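Local coordinates for protein insecticidal Delta-Endotoxin Cry8Ea1 (Bacillus Thuringiensis, PDB 3EB7) that kills the larvae of a root-feeding beetle, probably by binding receptors in the insect midgut and opening pores in its cell membranes, as three-domain Cry toxins do, at residues I271-F279 against V454-N465; D438-D446 against R488-Y499. All coordinates share one frame; numbering follows the deposited sequence.

Interaction 1: residues I271-F279 against V454-N465; sequences IRGKHLFDF and VKASDGPKPSAN
Leu276 reaches into the bend of the 454-465 loop and spends its two methyls on different parts of it. Leu276 CD2 lies 3.3 Å from the carbonyl oxygen Val454 O and also meets the methyl of Ala456, at 4.1 Å from Leu276 CD2 to Ala456 CB, whereas CD1 turns to the backbone between Asp458 and Gly459. With CG anti to the carbonyl carbon (chi1 -76°), the isobutyl group comes close to the loop although its first bond runs alongside it. The next residue supplies the firm polar link: Phe277 N donates to Val454 O at 2.9 Å. The Phe277 ring lies beside the Lys455 chain and points the same way, with Phe277 CD2 3.9 Å from Lys455 CE. The Lys455 ammonium forms a salt bridge with Asp438. A water bridges Phe277 O and Ala456 O. In the three-domain Cry fold, this is a domain interface: the chain entering the first long strand of the middle domain, 278-292, packs on a loop of the C-terminal domain, which belongs to the galactose-binding-like families. Farther along, Lys274 slants across Pro462, with Lys274 CB 4.1 Å from Pro462 CB. The bent lysine chain brings Lys274 NZ to Asn465 O for a weak bond of 3.4 Å. Pro462 sets its CD against His275 O, while the extended Lys461 runs by Lys274 O. The His275 side chain leaves the backbone away from the loop; Arg272 CZ lies 3.5 Å above the plane of the His275 ring, over its centre, and the guanidinium grips Asp278 end-on, NH1 and NH2 each taking one carboxylate oxygen through a syn lone pair. Glu241 binds both Arg272 and the NE2 of His275.

Interaction 2: residues D438-D446 against R488-Y499; sequences DRTNTVYSD and RLNINSPLSQKY. With SO4 (sulfate ion), chain D.
Val443 is the bump that fills the hollow between Ile491 and Tyr499. Val443 CG2 lies beside Ile491 CD1 at 3.6 Å, the two side chains pointing the same way, while Val443 CG1 meets Tyr499 CE2 at 3.8 Å as valine and tyrosine slide past each other in opposite directions. CG1 stands anti to the backbone N (chi1 -178°), which splits the methyls between these two partners. Thr442 and Asn490 project from the other side of this short parallel pairing, in which Val443 N donates to Asn490 O and Asn492 N to Val443 O. There, the methyl of Thr442 sits in the corner made by the Asn492 amide, with Thr442 CG2 3.5 Å from Asn492 ND2, and a face of the Tyr444 ring; amide and ring touch each other, nearly perpendicular. Two asparagines clasp the near end: Asn490 ND2 donates to Thr440 O at 2.9 Å, in plane and on a lone pair, and Asn441 ND2 reaches Arg488 O at 2.9 Å. At the far end Ser445 nestles against Ser493 and the ring of Pro494, which follows a cis peptide. A sulfate, probably from crystallisation, accepts from Ser493 N. Strand 442-443 edges the sheet beside 482-491, whose other neighbour is 559-567, while Leu585 of strand 578-588 packs on Val443 and Tyr499.

Overall arrangement
Interactions 1 and 2 lie with their centres about 23 Å apart, yet they touch, chiefly through one lysine. Lys455 of 454-465 sends NZ to Asp438 OD1 at 2.7 Å, a salt bridge, and Lys455 NZ probably hydrogen-bonds Asn441 OD1 at 2.9 Å, so the loop that faces the middle domain in interaction 1 also holds the turn leading into strand 442-443 of interaction 2. Asp438 meanwhile accepts from the backbone N of Asn441 and Thr442. Phe279 adds packing, with Phe279 CZ 3.6 Å from Asp438 O. The four segments alternate along the chain, so the two contacts cross in sequence. The sulfate belongs to interaction 2, bound at Ser493.

Interaction 1: residues I271-F279 against V454-N465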
loop_
_atom_site.group_PDB
_atom_site.type_symbol
_atom_site.label_atom_id
_atom_site.label_comp_id
_atom_site.label_asym_id
_atom_site.label_seq_id
_atom_site.Cartn_x
_atom_site.Cartn_y
_atom_site.Cartn_z
ATOM N N ILE A 271 -11.866 -10.724 6.641
ATOM C CA ILE A 271 -11.654 -9.358 6.238
ATOM C C ILE A 271 -12.560 -8.465 7.106
ATOM O O ILE A 271 -13.745 -8.736 7.280
ATOM C CB ILE A 271 -11.954 -9.166 4.703
ATOM C CG1 ILE A 271 -11.130 -10.154 3.868
ATOM C CG2 ILE A 271 -11.655 -7.718 4.200
ATOM C CD1 ILE A 271 -9.634 -10.140 4.166
ATOM N N ARG A 272 -11.955 -7.417 7.653
ATOM C CA ARG A 272 -12.620 -6.502 8.539
ATOM C C ARG A 272 -13.597 -5.685 7.730
ATOM O O ARG A 272 -13.254 -5.232 6.637
ATOM C CB ARG A 272 -11.594 -5.522 9.142
ATOM C CG ARG A 272 -10.784 -6.087 10.280
ATOM C CD ARG A 272 -10.736 -5.031 11.408
ATOM N NE ARG A 272 -9.505 -4.316 11.283
ATOM C CZ ARG A 272 -9.166 -3.230 11.966
ATOM N NH1 ARG A 272 -9.976 -2.669 12.856
ATOM N NH2 ARG A 272 -7.966 -2.716 11.742
ATOM N N GLY A 273 -14.772 -5.442 8.291
ATOM C CA GLY A 273 -15.539 -4.272 7.884
ATOM C C GLY A 273 -14.671 -3.019 7.685
ATOM O O GLY A 273 -13.607 -2.850 8.309
ATOM N N LYS A 274 -15.117 -2.146 6.792
ATOM C CA LYS A 274 -14.484 -0.850 6.597
ATOM C C LYS A 274 -14.365 -0.081 7.951
ATOM O O LYS A 274 -15.223 -0.205 8.813
ATOM C CB LYS A 274 -15.239 -0.075 5.491
ATOM C CG LYS A 274 -15.044 -0.656 4.061
ATOM C CD LYS A 274 -13.629 -0.351 3.496
ATOM C CE LYS A 274 -13.483 -0.644 1.997
ATOM N NZ LYS A 274 -14.485 -1.632 1.479
ATOM N N HIS A 275 -13.247 0.611 8.169
ATOM C CA HIS A 275 -12.950 1.206 9.489
ATOM C C HIS A 275 -11.967 2.327 9.236
ATOM O O HIS A 275 -11.329 2.384 8.176
ATOM C CB HIS A 275 -12.281 0.168 10.442
ATOM C CG HIS A 275 -11.089 -0.535 9.824
ATOM N ND1 HIS A 275 -9.789 -0.125 10.035
ATOM C CD2 HIS A 275 -11.018 -1.579 8.959
ATOM C CE1 HIS A 275 -8.967 -0.891 9.329
ATOM N NE2 HIS A 275 -9.683 -1.791 8.676
ATOM N N LEU A 276 -11.840 3.212 10.212
ATOM C CA LEU A 276 -10.846 4.267 10.181
ATOM C C LEU A 276 -9.479 3.664 10.442
ATOM O O LEU A 276 -9.355 2.661 11.150
ATOM C CB LEU A 276 -11.171 5.313 11.278
ATOM C CG LEU A 276 -12.342 6.223 10.897
ATOM C CD1 LEU A 276 -13.017 6.694 12.166
ATOM C CD2 LEU A 276 -11.854 7.385 9.983
ATOM N N PHE A 277 -8.446 4.263 9.882
ATOM C CA PHE A 277 -7.095 3.734 10.051
ATOM C C PHE A 277 -6.809 3.528 11.546
ATOM O O PHE A 277 -7.026 4.422 12.338
ATOM C CB PHE A 277 -6.092 4.700 9.424
ATOM C CG PHE A 277 -4.675 4.188 9.437
ATOM C CD1 PHE A 277 -4.224 3.305 8.452
ATOM C CD2 PHE A 277 -3.793 4.573 10.439
ATOM C CE1 PHE A 277 -2.907 2.829 8.450
ATOM C CE2 PHE A 277 -2.488 4.087 10.446
ATOM C CZ PHE A 277 -2.052 3.201 9.432
ATOM N N ASP A 278 -6.365 2.346 11.949
ATOM C CA ASP A 278 -6.184 2.084 13.401
ATOM C C ASP A 278 -4.909 1.309 13.784
ATOM O O ASP A 278 -4.195 0.812 12.931
ATOM C CB ASP A 278 -7.437 1.459 14.037
ATOM C CG ASP A 278 -7.800 0.096 13.455
ATOM O OD1 ASP A 278 -7.019 -0.462 12.660
ATOM O OD2 ASP A 278 -8.879 -0.446 13.818
ATOM N N PHE A 279 -4.635 1.257 15.074
ATOM C CA PHE A 279 -3.448 0.568 15.611
ATOM C C PHE A 279 -3.881 -0.371 16.703
ATOM O O PHE A 279 -4.697 0.020 17.540
ATOM C CB PHE A 279 -2.442 1.574 16.187
ATOM C CG PHE A 279 -1.794 2.423 15.139
ATOM C CD1 PHE A 279 -2.314 3.701 14.827
ATOM C CD2 PHE A 279 -0.699 1.945 14.425
ATOM C CE1 PHE A 279 -1.717 4.481 13.819
ATOM C CE2 PHE A 279 -0.098 2.709 13.438
ATOM C CZ PHE A 279 -0.603 3.967 13.128
ATOM N N VAL A 454 -9.023 9.195 6.259
ATOM C CA VAL A 454 -9.305 7.938 6.950
ATOM C C VAL A 454 -8.453 7.824 8.246
ATOM O O VAL A 454 -8.736 7.001 9.113
ATOM C CB VAL A 454 -9.211 6.720 5.969
ATOM C CG1 VAL A 454 -7.747 6.377 5.570
ATOM C CG2 VAL A 454 -9.965 5.510 6.507
ATOM N N LYS A 455 -7.479 8.710 8.407
ATOM C CA LYS A 455 -6.679 8.795 9.629
ATOM C C LYS A 455 -7.283 9.718 10.694
ATOM O O LYS A 455 -6.556 10.276 11.524
ATOM C CB LYS A 455 -5.237 9.249 9.308
ATOM C CG LYS A 455 -4.533 8.436 8.208
ATOM C CD LYS A 455 -3.052 8.834 8.250
ATOM C CE LYS A 455 -2.251 7.926 9.212
ATOM N NZ LYS A 455 -1.008 8.554 9.730
ATOM N N ALA A 456 -8.599 9.924 10.638
ATOM C CA ALA A 456 -9.320 10.679 11.683
ATOM C C ALA A 456 -9.492 9.876 12.951
ATOM O O ALA A 456 -9.487 8.628 12.937
ATOM C CB ALA A 456 -10.654 11.121 11.184
ATOM N N SER A 457 -9.658 10.589 14.067
ATOM C CA SER A 457 -9.795 9.960 15.376
ATOM C C SER A 457 -11.173 9.371 15.572
ATOM O O SER A 457 -11.385 8.606 16.518
ATOM C CB SER A 457 -9.533 10.990 16.485
ATOM O OG SER A 457 -10.530 12.023 16.493
ATOM N N ASP A 458 -12.118 9.739 14.713
ATOM C CA ASP A 458 -13.528 9.319 14.849
ATOM C C ASP A 458 -14.373 9.856 13.650
ATOM O O ASP A 458 -13.838 10.469 12.720
ATOM C CB ASP A 458 -14.143 9.936 16.122
ATOM C CG ASP A 458 -14.256 11.477 16.035
ATOM O OD1 ASP A 458 -14.561 12.112 17.062
ATOM O OD2 ASP A 458 -14.069 12.068 14.943
ATOM N N GLY A 459 -15.681 9.632 13.680
ATOM C CA GLY A 459 -16.564 10.130 12.642
ATOM C C GLY A 459 -16.878 8.987 11.693
ATOM O O GLY A 459 -16.700 7.808 12.029
ATOM N N PRO A 460 -17.334 9.328 10.475
ATOM C CA PRO A 460 -17.795 8.323 9.495
ATOM C C PRO A 460 -16.683 7.343 9.031
ATOM O O PRO A 460 -15.515 7.730 8.831
ATOM C CB PRO A 460 -18.319 9.163 8.313
ATOM C CG PRO A 460 -18.267 10.567 8.746
ATOM C CD PRO A 460 -17.390 10.703 9.953
ATOM N N LYS A 461 -17.074 6.090 8.868
ATOM C CA LYS A 461 -16.208 5.067 8.355
ATOM C C LYS A 461 -16.289 5.117 6.854
ATOM O O LYS A 461 -17.239 5.708 6.318
ATOM C CB LYS A 461 -16.662 3.701 8.856
ATOM C CG LYS A 461 -16.564 3.520 10.359
ATOM C CD LYS A 461 -17.204 2.190 10.686
ATOM C CE LYS A 461 -17.209 1.877 12.169
ATOM N NZ LYS A 461 -17.911 0.554 12.419
ATOM N N PRO A 462 -15.279 4.533 6.150
ATOM C CA PRO A 462 -15.375 4.406 4.689
ATOM C C PRO A 462 -16.585 3.570 4.272
ATOM O O PRO A 462 -17.023 2.715 5.012
ATOM C CB PRO A 462 -14.070 3.700 4.309
ATOM C CG PRO A 462 -13.152 4.016 5.465
ATOM C CD PRO A 462 -14.003 4.010 6.666
ATOM N N SER A 463 -17.133 3.836 3.100
ATOM C CA SER A 463 -18.267 3.057 2.609
ATOM C C SER A 463 -17.769 1.847 1.852
ATOM O O SER A 463 -16.590 1.784 1.481
ATOM C CB SER A 463 -19.166 3.936 1.737
ATOM O OG SER A 463 -19.611 5.058 2.518
ATOM N N ALA A 464 -18.643 0.871 1.648
ATOM C CA ALA A 464 -18.229 -0.358 1.010
ATOM C C ALA A 464 -18.108 -0.129 -0.509
ATOM O O ALA A 464 -19.073 -0.286 -1.257
ATOM C CB ALA A 464 -19.191 -1.496 1.346
ATOM N N ASN A 465 -16.920 0.303 -0.926
ATOM C CA ASN A 465 -16.537 0.495 -2.317
ATOM C C ASN A 465 -15.000 0.311 -2.360
ATOM O O ASN A 465 -14.356 0.318 -1.304
ATOM C CB ASN A 465 -16.966 1.901 -2.802
ATOM C CG ASN A 465 -16.223 3.037 -2.085
ATOM O OD1 ASN A 465 -14.990 3.090 -2.075
ATOM N ND2 ASN A 465 -16.978 3.953 -1.483
HETATM O O HOH W 1 -6.738 7.112 12.766
#

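Interaction 2: residues D438-D446 against R488-Y499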
loop_
_atom_site.group_PDB
_atom_site.type_symbol
_atom_site.label_atom_id
_atom_site.label_comp_id
_atom_site.label_asym_id
_atom_site.label_seq_id
_atom_site.Cartn_x
_atom_site.Cartn_y
_atom_site.Cartn_z
ATOM N N ASP A 438 2.036 6.912 9.357
ATOM C CA ASP A 438 2.594 7.189 10.661
ATOM C C ASP A 438 1.545 7.091 11.768
ATOM O O ASP A 438 0.357 7.021 11.505
ATOM C CB ASP A 438 3.381 8.533 10.664
ATOM C CG ASP A 438 2.482 9.786 10.602
ATOM O OD1 ASP A 438 1.227 9.712 10.633
ATOM O OD2 ASP A 438 3.060 10.887 10.528
ATOM N N ARG A 439 2.029 7.108 13.000
ATOM C CA ARG A 439 1.233 6.988 14.209
ATOM C C ARG A 439 0.716 8.306 14.771
ATOM O O ARG A 439 -0.161 8.314 15.637
ATOM C CB ARG A 439 2.099 6.325 15.279
ATOM C CG ARG A 439 2.480 4.900 14.944
ATOM C CD ARG A 439 3.156 4.274 16.176
ATOM N NE ARG A 439 3.122 2.850 15.980
ATOM C CZ ARG A 439 2.246 2.033 16.532
ATOM N NH1 ARG A 439 1.360 2.491 17.400
ATOM N NH2 ARG A 439 2.288 0.741 16.219
ATOM N N THR A 440 1.250 9.409 14.268
ATOM C CA THR A 440 1.158 10.709 14.933
ATOM C C THR A 440 0.509 11.796 14.079
ATOM O O THR A 440 0.282 12.924 14.580
ATOM C CB THR A 440 2.601 11.226 15.298
ATOM O OG1 THR A 440 3.454 11.049 14.161
ATOM C CG2 THR A 440 3.223 10.457 16.505
ATOM N N ASN A 441 0.245 11.500 12.797
ATOM C CA ASN A 441 -0.163 12.563 11.856
ATOM C C ASN A 441 0.710 13.842 11.982
ATOM O O ASN A 441 0.218 14.954 12.264
ATOM C CB ASN A 441 -1.648 12.903 12.019
ATOM C CG ASN A 441 -2.556 11.776 11.603
ATOM O OD1 ASN A 441 -2.258 11.047 10.650
ATOM N ND2 ASN A 441 -3.676 11.622 12.311
ATOM N N THR A 442 2.006 13.660 11.777
ATOM C CA THR A 442 2.988 14.727 11.868
ATOM C C THR A 442 2.823 15.651 10.685
ATOM O O THR A 442 2.654 15.189 9.568
ATOM C CB THR A 442 4.431 14.153 11.891
ATOM O OG1 THR A 442 4.576 13.324 13.045
ATOM C CG2 THR A 442 5.513 15.250 11.950
ATOM N N VAL A 443 2.887 16.954 10.951
ATOM C CA VAL A 443 2.877 18.007 9.921
ATOM C C VAL A 443 4.267 18.635 9.908
ATOM O O VAL A 443 4.737 19.155 10.944
ATOM C CB VAL A 443 1.762 19.078 10.211
ATOM C CG1 VAL A 443 1.689 20.155 9.123
ATOM C CG2 VAL A 443 0.414 18.402 10.329
ATOM N N TYR A 444 4.910 18.552 8.739
ATOM C CA TYR A 444 6.247 19.100 8.492
ATOM C C TYR A 444 6.241 20.554 8.024
ATOM O O TYR A 444 5.396 20.938 7.217
ATOM C CB TYR A 444 7.022 18.232 7.480
ATOM C CG TYR A 444 7.093 16.792 7.938
ATOM C CD1 TYR A 444 6.111 15.878 7.559
ATOM C CD2 TYR A 444 8.115 16.359 8.793
ATOM C CE1 TYR A 444 6.141 14.558 8.007
ATOM C CE2 TYR A 444 8.155 15.055 9.243
ATOM C CZ TYR A 444 7.166 14.157 8.845
ATOM O OH TYR A 444 7.204 12.859 9.285
ATOM N N SER A 445 7.189 21.344 8.517
ATOM C CA SER A 445 7.288 22.754 8.148
ATOM C C SER A 445 7.870 22.894 6.766
ATOM O O SER A 445 7.707 23.915 6.128
ATOM C CB SER A 445 8.234 23.494 9.084
ATOM O OG SER A 445 7.864 23.291 10.419
ATOM N N ASP A 446 8.615 21.890 6.339
ATOM C CA ASP A 446 9.436 22.019 5.157
ATOM C C ASP A 446 9.101 21.010 4.048
ATOM O O ASP A 446 9.838 20.862 3.085
ATOM C CB ASP A 446 10.934 22.035 5.554
ATOM C CG ASP A 446 11.443 20.704 6.155
ATOM O OD1 ASP A 446 10.674 19.874 6.733
ATOM O OD2 ASP A 446 12.680 20.486 6.040
ATOM N N ARG A 488 -6.536 14.332 14.324
ATOM C CA ARG A 488 -5.633 14.793 15.373
ATOM C C ARG A 488 -4.216 14.847 14.840
ATOM O O ARG A 488 -3.755 13.900 14.179
ATOM C CB ARG A 488 -5.761 13.870 16.570
ATOM C CG ARG A 488 -4.429 13.420 17.161
ATOM C CD ARG A 488 -4.373 13.726 18.675
ATOM N NE ARG A 488 -4.886 15.080 18.920
ATOM C CZ ARG A 488 -4.155 16.181 18.801
ATOM N NH1 ARG A 488 -2.852 16.082 18.452
ATOM N NH2 ARG A 488 -4.735 17.367 19.041
ATOM N N LEU A 489 -3.545 15.966 15.076
ATOM C CA LEU A 489 -2.261 16.253 14.432
ATOM C C LEU A 489 -1.112 16.624 15.393
ATOM O O LEU A 489 -1.335 17.198 16.464
ATOM C CB LEU A 489 -2.430 17.394 13.431
ATOM C CG LEU A 489 -3.546 17.435 12.382
ATOM C CD1 LEU A 489 -3.561 18.853 11.800
ATOM C CD2 LEU A 489 -3.298 16.367 11.296
ATOM N N ASN A 490 0.118 16.306 14.992
ATOM C CA ASN A 490 1.287 16.747 15.712
ATOM C C ASN A 490 2.075 17.703 14.843
ATOM O O ASN A 490 2.618 17.291 13.799
ATOM C CB ASN A 490 2.119 15.565 16.250
ATOM C CG ASN A 490 1.455 14.913 17.481
ATOM O OD1 ASN A 490 1.558 15.435 18.605
ATOM N ND2 ASN A 490 0.727 13.797 17.263
ATOM N N ILE A 491 2.091 18.990 15.247
ATOM C CA ILE A 491 2.678 20.035 14.384
ATOM C C ILE A 491 4.166 20.227 14.770
ATOM O O ILE A 491 4.494 20.547 15.935
ATOM C CB ILE A 491 1.885 21.416 14.411
ATOM C CG1 ILE A 491 0.334 21.272 14.374
ATOM C CG2 ILE A 491 2.404 22.398 13.345
ATOM C CD1 ILE A 491 -0.259 20.496 13.206
ATOM N N ASN A 492 5.053 20.007 13.803
ATOM C CA ASN A 492 6.476 20.293 13.994
ATOM C C ASN A 492 6.773 21.809 14.003
ATOM O O ASN A 492 6.013 22.626 13.467
ATOM C CB ASN A 492 7.320 19.614 12.929
ATOM C CG ASN A 492 7.510 18.115 13.174
ATOM O OD1 ASN A 492 7.086 17.557 14.185
ATOM N ND2 ASN A 492 8.156 17.466 12.233
ATOM N N SER A 493 7.880 22.197 14.610
ATOM C CA SER A 493 8.115 23.610 14.782
ATOM C C SER A 493 8.510 24.252 13.419
ATOM O O SER A 493 8.978 23.536 12.498
ATOM C CB SER A 493 9.172 23.829 15.871
ATOM O OG SER A 493 10.429 23.973 15.272
ATOM N N PRO A 494 8.324 25.580 13.266
ATOM C CA PRO A 494 7.806 26.585 14.175
ATOM C C PRO A 494 6.299 26.768 14.008
ATOM O O PRO A 494 5.801 26.726 12.893
ATOM C CB PRO A 494 8.550 27.833 13.716
ATOM C CG PRO A 494 8.587 27.660 12.213
ATOM C CD PRO A 494 8.730 26.179 11.978
ATOM N N LEU A 495 5.580 26.974 15.108
ATOM C CA LEU A 495 4.124 27.104 15.065
ATOM C C LEU A 495 3.620 28.359 14.333
ATOM O O LEU A 495 2.422 28.508 14.100
ATOM C CB LEU A 495 3.544 27.049 16.471
ATOM C CG LEU A 495 3.166 25.681 17.042
ATOM C CD1 LEU A 495 2.798 25.846 18.544
ATOM C CD2 LEU A 495 2.023 25.015 16.259
ATOM N N SER A 496 4.559 29.234 13.978
ATOM C CA SER A 496 4.289 30.493 13.317
ATOM C C SER A 496 4.291 30.286 11.793
ATOM O O SER A 496 3.953 31.193 11.046
ATOM C CB SER A 496 5.346 31.536 13.730
ATOM O OG SER A 496 6.653 31.093 13.395
ATOM N N GLN A 497 4.682 29.082 11.363
ATOM C CA GLN A 497 4.690 28.686 9.963
ATOM C C GLN A 497 3.267 28.709 9.395
ATOM O O GLN A 497 2.344 28.089 9.955
ATOM C CB GLN A 497 5.271 27.279 9.849
ATOM C CG GLN A 497 5.182 26.655 8.482
ATOM C CD GLN A 497 6.101 27.323 7.540
ATOM O OE1 GLN A 497 7.241 27.581 7.885
ATOM N NE2 GLN A 497 5.618 27.639 6.334
ATOM N N LYS A 498 3.094 29.439 8.291
ATOM C CA LYS A 498 1.835 29.398 7.523
ATOM C C LYS A 498 1.715 28.146 6.637
ATOM O O LYS A 498 2.701 27.645 6.091
ATOM C CB LYS A 498 1.704 30.632 6.619
ATOM C CG LYS A 498 1.835 31.949 7.321
ATOM C CD LYS A 498 0.686 32.162 8.263
ATOM C CE LYS A 498 0.278 33.637 8.265
ATOM N NZ LYS A 498 1.419 34.510 7.782
ATOM N N TYR A 499 0.485 27.691 6.486
ATOM C CA TYR A 499 0.156 26.581 5.637
ATOM C C TYR A 499 -1.072 26.973 4.831
ATOM O O TYR A 499 -1.938 27.711 5.306
ATOM C CB TYR A 499 -0.200 25.336 6.475
ATOM C CG TYR A 499 0.950 24.736 7.257
ATOM C CD1 TYR A 499 1.159 25.086 8.596
ATOM C CD2 TYR A 499 1.840 23.834 6.653
ATOM C CE1 TYR A 499 2.231 24.566 9.326
ATOM C CE2 TYR A 499 2.915 23.303 7.364
ATOM C CZ TYR A 499 3.102 23.673 8.710
ATOM O OH TYR A 499 4.148 23.138 9.426
HETATM S S SO4 D . 9.880 20.118 16.759
HETATM O O1 SO4 D . 10.262 18.780 17.207
HETATM O O2 SO4 D . 8.516 20.409 17.214
HETATM O O3 SO4 D . 10.791 21.099 17.357
HETATM O O4 SO4 D . 9.973 20.148 15.291
HETATM O O HOH W 2 5.407 14.742 15.287
HETATM O O HOH W 3 9.469 19.626 10.046
#